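Local coordinates for protein beta-galactoside alpha-2,6-sialyltransferase (Photobacterium sp., PDB 2Z4T) that probably transfers sialic acid from a CMP-activated donor to beta-galactosides such as lactose through an alpha-2,6 linkage, at residues N281-K295 against D309-D321. Numbering follows the deposited sequence.
Sequences NWQKLYPANYHFLRK and DYIGDSLKQMQWD. With PO4 (phosphate ion), chain I.
Strands 288-292 and 315-317 pair in parallel at an edge of the mixed sheet, with Tyr-290 beside Leu-315 and Phe-292 beside Gln-317. Backbone bonds alternate between them, from Tyr-290 N to Ser-314 O (2.8 Å) through to Met-318 N to Phe-292 O (2.9 Å). On one face, Leu-315 CD1 makes a CH-pi contact over the Phe-292 ring, 3.5 Å from Phe-292 CD1 and offset toward the rim. Ile-311 adds CD1 near Phe-292 CZ. At the end of strand 315-317, the side-chain amide of Gln-317 holds the turn 293-295. Its NE2 gives a nearly straight bond (176°) to Leu-293 O, and its OE1 accepts from Lys-295 N at 2.9 Å. Lys-295 is extended, CG anti to the backbone N (chi1 178°). This carries NZ back to Leu-315 O (3.1 Å) and to a phosphate ion, probably from the crystallisation liquor, that also accepts from Gln-317 N. At the other end, Lys-284 places CE over the centre of the Tyr-310 ring, with NZ in a cation-pi contact over the same face, 4.3 Å from the ring centroid. Strand 222-230 flanks 288-292 on its other edge. Leu-293 lies near Ser-450 and Trp-320 near Glu-432, both CMP-binding residues. Such parallel pairing, with a helical connection, is typical of the Rossmann-like domains of a GT-B glycosyltransferase.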
loop_
_atom_site.group_PDB
_atom_site.type_symbol
_atom_site.label_atom_id
_atom_site.label_comp_id
_atom_site.label_asym_id
_atom_site.label_seq_id
_atom_site.Cartn_x
_atom_site.Cartn_y
_atom_site.Cartn_z
ATOM N N ASN A 281 15.366 -10.464 -6.924
ATOM C CA ASN A 281 16.004 -10.214 -8.215
ATOM C C ASN A 281 15.273 -9.212 -9.097
ATOM O O ASN A 281 15.756 -8.912 -10.200
ATOM C CB ASN A 281 16.226 -11.516 -8.987
ATOM C CG ASN A 281 17.518 -12.181 -8.625
ATOM O OD1 ASN A 281 17.540 -13.180 -7.911
ATOM N ND2 ASN A 281 18.612 -11.623 -9.097
ATOM N N TRP A 282 14.141 -8.671 -8.626
ATOM C CA TRP A 282 13.394 -7.690 -9.436
ATOM C C TRP A 282 14.295 -6.572 -9.966
ATOM O O TRP A 282 14.219 -6.210 -11.141
ATOM C CB TRP A 282 12.157 -7.121 -8.707
ATOM C CG TRP A 282 11.109 -8.175 -8.415
ATOM C CD1 TRP A 282 10.657 -8.574 -7.182
ATOM C CD2 TRP A 282 10.414 -8.988 -9.374
ATOM N NE1 TRP A 282 9.729 -9.576 -7.319
ATOM C CE2 TRP A 282 9.555 -9.843 -8.653
ATOM C CE3 TRP A 282 10.417 -9.058 -10.770
ATOM C CZ2 TRP A 282 8.714 -10.769 -9.286
ATOM C CZ3 TRP A 282 9.590 -9.988 -11.396
ATOM C CH2 TRP A 282 8.749 -10.825 -10.657
ATOM N N GLN A 283 15.171 -6.078 -9.099
ATOM C CA GLN A 283 16.060 -4.956 -9.408
ATOM C C GLN A 283 17.121 -5.285 -10.450
ATOM O O GLN A 283 17.704 -4.375 -11.054
ATOM C CB GLN A 283 16.745 -4.446 -8.123
ATOM C CG GLN A 283 17.958 -5.269 -7.649
ATOM C CD GLN A 283 17.592 -6.601 -7.007
ATOM O OE1 GLN A 283 16.442 -7.042 -7.051
ATOM N NE2 GLN A 283 18.582 -7.249 -6.403
ATOM N N LYS A 284 17.391 -6.573 -10.651
ATOM C CA LYS A 284 18.353 -6.990 -11.669
ATOM C C LYS A 284 17.741 -7.009 -13.064
ATOM O O LYS A 284 18.467 -7.087 -14.045
ATOM C CB LYS A 284 18.911 -8.377 -11.348
ATOM C CG LYS A 284 19.729 -8.453 -10.077
ATOM C CD LYS A 284 21.012 -7.652 -10.184
ATOM C CE LYS A 284 21.448 -7.188 -8.822
ATOM N NZ LYS A 284 22.884 -6.842 -8.788
ATOM N N LEU A 285 16.408 -6.943 -13.152
ATOM C CA LEU A 285 15.713 -7.082 -14.436
ATOM C C LEU A 285 14.875 -5.879 -14.794
ATOM O O LEU A 285 14.455 -5.745 -15.944
ATOM C CB LEU A 285 14.828 -8.332 -14.454
ATOM C CG LEU A 285 15.495 -9.711 -14.322
ATOM C CD1 LEU A 285 14.481 -10.764 -13.943
ATOM C CD2 LEU A 285 16.119 -10.088 -15.618
ATOM N N TYR A 286 14.618 -5.006 -13.822
ATOM C CA TYR A 286 13.711 -3.892 -14.018
ATOM C C TYR A 286 14.143 -2.780 -13.097
ATOM O O TYR A 286 14.834 -3.042 -12.119
ATOM C CB TYR A 286 12.272 -4.293 -13.666
ATOM C CG TYR A 286 11.683 -5.357 -14.547
ATOM C CD1 TYR A 286 11.665 -6.694 -14.141
ATOM C CD2 TYR A 286 11.138 -5.039 -15.784
ATOM C CE1 TYR A 286 11.142 -7.694 -14.959
ATOM C CE2 TYR A 286 10.599 -6.033 -16.616
ATOM C CZ TYR A 286 10.604 -7.361 -16.187
ATOM O OH TYR A 286 10.069 -8.349 -16.991
ATOM N N PRO A 287 13.760 -1.531 -13.401
ATOM C CA PRO A 287 13.909 -0.529 -12.346
ATOM C C PRO A 287 12.957 -0.915 -11.234
ATOM O O PRO A 287 11.775 -1.166 -11.503
ATOM C CB PRO A 287 13.447 0.778 -13.016
ATOM C CG PRO A 287 13.581 0.502 -14.540
ATOM C CD PRO A 287 13.203 -0.959 -14.643
ATOM N N ALA A 288 13.462 -1.007 -10.007
ATOM C CA ALA A 288 12.675 -1.559 -8.912
ATOM C C ALA A 288 13.108 -0.963 -7.598
ATOM O O ALA A 288 14.265 -0.597 -7.449
ATOM C CB ALA A 288 12.822 -3.062 -8.872
ATOM N N ASN A 289 12.180 -0.863 -6.653
ATOM C CA ASN A 289 12.514 -0.427 -5.293
ATOM C C ASN A 289 11.941 -1.373 -4.239
ATOM O O ASN A 289 10.729 -1.671 -4.260
ATOM C CB ASN A 289 12.054 1.016 -5.053
ATOM C CG ASN A 289 12.847 2.021 -5.892
ATOM O OD1 ASN A 289 12.424 2.406 -6.980
ATOM N ND2 ASN A 289 14.026 2.396 -5.413
ATOM N N TYR A 290 12.814 -1.877 -3.360
ATOM C CA TYR A 290 12.377 -2.687 -2.218
ATOM C C TYR A 290 12.196 -1.813 -0.974
ATOM O O TYR A 290 13.166 -1.253 -0.424
ATOM C CB TYR A 290 13.353 -3.828 -1.903
ATOM C CG TYR A 290 13.376 -4.930 -2.933
ATOM C CD1 TYR A 290 12.724 -6.147 -2.707
ATOM C CD2 TYR A 290 14.056 -4.763 -4.127
ATOM C CE1 TYR A 290 12.757 -7.174 -3.658
ATOM C CE2 TYR A 290 14.104 -5.765 -5.081
ATOM C CZ TYR A 290 13.457 -6.967 -4.847
ATOM O OH TYR A 290 13.517 -7.931 -5.818
ATOM N N HIS A 291 10.959 -1.721 -0.509
ATOM C CA HIS A 291 10.669 -0.933 0.681
ATOM C C HIS A 291 10.590 -1.844 1.900
ATOM O O HIS A 291 9.559 -2.444 2.164
ATOM C CB HIS A 291 9.383 -0.141 0.476
ATOM C CG HIS A 291 9.405 0.709 -0.752
ATOM N ND1 HIS A 291 9.054 0.227 -1.996
ATOM C CD2 HIS A 291 9.772 1.997 -0.937
ATOM C CE1 HIS A 291 9.181 1.190 -2.889
ATOM N NE2 HIS A 291 9.624 2.271 -2.274
ATOM N N PHE A 292 11.698 -1.966 2.619
ATOM C CA PHE A 292 11.785 -2.910 3.715
ATOM C C PHE A 292 11.113 -2.356 4.959
ATOM O O PHE A 292 11.377 -1.218 5.363
ATOM C CB PHE A 292 13.256 -3.232 4.021
ATOM C CG PHE A 292 13.809 -4.450 3.285
ATOM C CD1 PHE A 292 13.666 -4.591 1.914
ATOM C CD2 PHE A 292 14.512 -5.433 3.980
ATOM C CE1 PHE A 292 14.195 -5.695 1.233
ATOM C CE2 PHE A 292 15.044 -6.562 3.311
ATOM C CZ PHE A 292 14.888 -6.686 1.933
ATOM N N LEU A 293 10.259 -3.161 5.586
ATOM C CA LEU A 293 9.723 -2.805 6.897
ATOM C C LEU A 293 10.845 -2.386 7.855
ATOM O O LEU A 293 10.705 -1.415 8.610
ATOM C CB LEU A 293 8.933 -3.975 7.490
ATOM C CG LEU A 293 8.208 -3.785 8.821
ATOM C CD1 LEU A 293 7.262 -2.596 8.780
ATOM C CD2 LEU A 293 7.470 -5.060 9.204
ATOM N N ARG A 294 11.947 -3.124 7.837
ATOM C CA ARG A 294 13.111 -2.754 8.620
ATOM C C ARG A 294 14.361 -3.020 7.798
ATOM O O ARG A 294 14.945 -4.110 7.852
ATOM C CB ARG A 294 13.145 -3.517 9.947
ATOM C CG ARG A 294 12.172 -2.993 11.030
ATOM C CD ARG A 294 12.594 -1.631 11.592
ATOM N NE ARG A 294 13.833 -1.741 12.373
ATOM C CZ ARG A 294 13.883 -1.938 13.691
ATOM N NH1 ARG A 294 12.757 -2.038 14.398
ATOM N NH2 ARG A 294 15.056 -2.042 14.311
ATOM N N LYS A 295 14.753 -2.017 7.022
ATOM C CA LYS A 295 15.952 -2.079 6.201
ATOM C C LYS A 295 17.201 -2.470 6.983
ATOM O O LYS A 295 18.075 -3.166 6.450
ATOM C CB LYS A 295 16.171 -0.739 5.504
ATOM C CG LYS A 295 17.418 -0.669 4.656
ATOM C CD LYS A 295 17.462 0.649 3.908
ATOM C CE LYS A 295 18.890 1.068 3.607
ATOM N NZ LYS A 295 18.915 2.055 2.497
ATOM N N ASP A 309 24.200 -5.951 -0.312
ATOM C CA ASP A 309 25.005 -5.597 -1.504
ATOM C C ASP A 309 24.230 -5.836 -2.780
ATOM O O ASP A 309 24.229 -4.996 -3.677
ATOM C CB ASP A 309 26.291 -6.441 -1.617
ATOM C CG ASP A 309 27.346 -6.053 -0.604
ATOM O OD1 ASP A 309 27.147 -5.028 0.093
ATOM O OD2 ASP A 309 28.372 -6.783 -0.506
ATOM N N TYR A 310 23.597 -7.006 -2.853
ATOM C CA TYR A 310 22.948 -7.469 -4.067
ATOM C C TYR A 310 21.736 -6.617 -4.449
ATOM O O TYR A 310 21.517 -6.347 -5.643
ATOM C CB TYR A 310 22.550 -8.931 -3.917
ATOM C CG TYR A 310 22.153 -9.594 -5.207
ATOM C CD1 TYR A 310 23.123 -10.133 -6.066
ATOM C CD2 TYR A 310 20.807 -9.697 -5.578
ATOM C CE1 TYR A 310 22.767 -10.762 -7.262
ATOM C CE2 TYR A 310 20.446 -10.322 -6.756
ATOM C CZ TYR A 310 21.433 -10.857 -7.602
ATOM O OH TYR A 310 21.076 -11.476 -8.781
ATOM N N ILE A 311 20.948 -6.205 -3.452
ATOM C CA ILE A 311 19.832 -5.301 -3.708
ATOM C C ILE A 311 20.351 -3.884 -4.024
ATOM O O ILE A 311 19.688 -3.126 -4.759
ATOM C CB ILE A 311 18.811 -5.304 -2.553
ATOM C CG1 ILE A 311 18.236 -6.715 -2.377
ATOM C CG2 ILE A 311 17.672 -4.337 -2.840
ATOM C CD1 ILE A 311 17.583 -6.987 -1.062
ATOM N N GLY A 312 21.539 -3.544 -3.490
ATOM C CA GLY A 312 22.229 -2.287 -3.804
ATOM C C GLY A 312 21.344 -1.075 -3.593
ATOM O O GLY A 312 20.618 -0.982 -2.600
ATOM N N ASP A 313 21.370 -0.150 -4.539
ATOM C CA ASP A 313 20.629 1.091 -4.354
ATOM C C ASP A 313 19.127 0.970 -4.676
ATOM O O ASP A 313 18.458 1.977 -4.879
ATOM C CB ASP A 313 21.308 2.258 -5.101
ATOM C CG ASP A 313 21.310 2.072 -6.632
ATOM O OD1 ASP A 313 20.370 1.415 -7.169
ATOM O OD2 ASP A 313 22.262 2.580 -7.296
ATOM N N SER A 314 18.601 -0.257 -4.720
ATOM C CA SER A 314 17.158 -0.484 -4.754
ATOM C C SER A 314 16.641 -0.800 -3.348
ATOM O O SER A 314 15.445 -1.028 -3.149
ATOM C CB SER A 314 16.791 -1.615 -5.710
ATOM O OG SER A 314 17.082 -1.282 -7.059
ATOM N N LEU A 315 17.535 -0.817 -2.366
ATOM C CA LEU A 315 17.133 -1.113 -0.994
ATOM C C LEU A 315 16.676 0.171 -0.296
ATOM O O LEU A 315 17.478 1.086 -0.082
ATOM C CB LEU A 315 18.267 -1.804 -0.237
ATOM C CG LEU A 315 18.025 -2.253 1.204
ATOM C CD1 LEU A 315 16.862 -3.229 1.281
ATOM C CD2 LEU A 315 19.315 -2.850 1.843
ATOM N N LYS A 316 15.386 0.234 0.031
ATOM C CA LYS A 316 14.791 1.413 0.683
ATOM C C LYS A 316 14.194 1.052 2.037
ATOM O O LYS A 316 13.857 -0.111 2.286
ATOM C CB LYS A 316 13.700 2.056 -0.210
ATOM C CG LYS A 316 14.164 2.477 -1.623
ATOM C CD LYS A 316 15.359 3.438 -1.514
ATOM C CE LYS A 316 16.073 3.627 -2.847
ATOM N NZ LYS A 316 15.304 4.531 -3.741
ATOM N N GLN A 317 14.089 2.039 2.921
ATOM C CA GLN A 317 13.361 1.875 4.168
ATOM C C GLN A 317 11.921 2.304 3.925
ATOM O O GLN A 317 11.674 3.408 3.409
ATOM C CB GLN A 317 14.004 2.722 5.282
ATOM C CG GLN A 317 13.191 2.850 6.588
ATOM C CD GLN A 317 12.820 1.506 7.206
ATOM O OE1 GLN A 317 13.676 0.639 7.375
ATOM N NE2 GLN A 317 11.533 1.320 7.519
ATOM N N MET A 318 10.970 1.447 4.282
ATOM C CA MET A 318 9.540 1.825 4.264
ATOM C C MET A 318 9.338 3.158 5.027
ATOM O O MET A 318 9.902 3.363 6.100
ATOM C CB MET A 318 8.719 0.708 4.884
ATOM C CG MET A 318 7.289 0.601 4.419
ATOM S SD MET A 318 6.408 -0.829 5.135
ATOM C CE MET A 318 6.989 -2.126 4.045
ATOM N N GLN A 319 8.581 4.078 4.437
ATOM C CA GLN A 319 8.385 5.423 5.004
ATOM C C GLN A 319 7.035 5.517 5.710
ATOM O O GLN A 319 6.075 4.860 5.287
ATOM C CB GLN A 319 8.479 6.489 3.887
ATOM C CG GLN A 319 9.856 6.562 3.179
ATOM C CD GLN A 319 10.991 6.839 4.169
ATOM O OE1 GLN A 319 11.875 5.992 4.393
ATOM N NE2 GLN A 319 10.950 8.013 4.797
ATOM N N TRP A 320 6.963 6.332 6.773
ATOM C CA TRP A 320 5.703 6.583 7.518
ATOM C C TRP A 320 5.303 8.066 7.586
ATOM O O TRP A 320 4.615 8.520 8.523
ATOM C CB TRP A 320 5.780 5.962 8.919
ATOM C CG TRP A 320 5.939 4.495 8.807
ATOM C CD1 TRP A 320 7.098 3.771 8.975
ATOM C CD2 TRP A 320 4.937 3.563 8.403
ATOM N NE1 TRP A 320 6.860 2.440 8.738
ATOM C CE2 TRP A 320 5.544 2.281 8.383
ATOM C CE3 TRP A 320 3.585 3.678 8.076
ATOM C CZ2 TRP A 320 4.838 1.120 8.046
ATOM C CZ3 TRP A 320 2.883 2.524 7.725
ATOM C CH2 TRP A 320 3.513 1.261 7.716
ATOM N N ASP A 321 5.713 8.814 6.569
ATOM C CA ASP A 321 5.436 10.235 6.524
ATOM C C ASP A 321 4.497 10.572 5.368
ATOM O O ASP A 321 4.296 11.737 5.047
ATOM C CB ASP A 321 6.742 11.020 6.412
ATOM C CG ASP A 321 7.505 10.734 5.114
ATOM O OD1 ASP A 321 7.213 9.746 4.375
ATOM O OD2 ASP A 321 8.432 11.522 4.846
HETATM P P PO4 I . 15.980 4.963 2.351
HETATM O O1 PO4 I . 16.715 3.643 2.420
HETATM O O2 PO4 I . 16.457 5.715 1.118
HETATM O O3 PO4 I . 14.501 4.699 2.232
HETATM O O4 PO4 I . 16.288 5.720 3.631
HETATM O O HOH W 1 8.853 0.497 9.646
#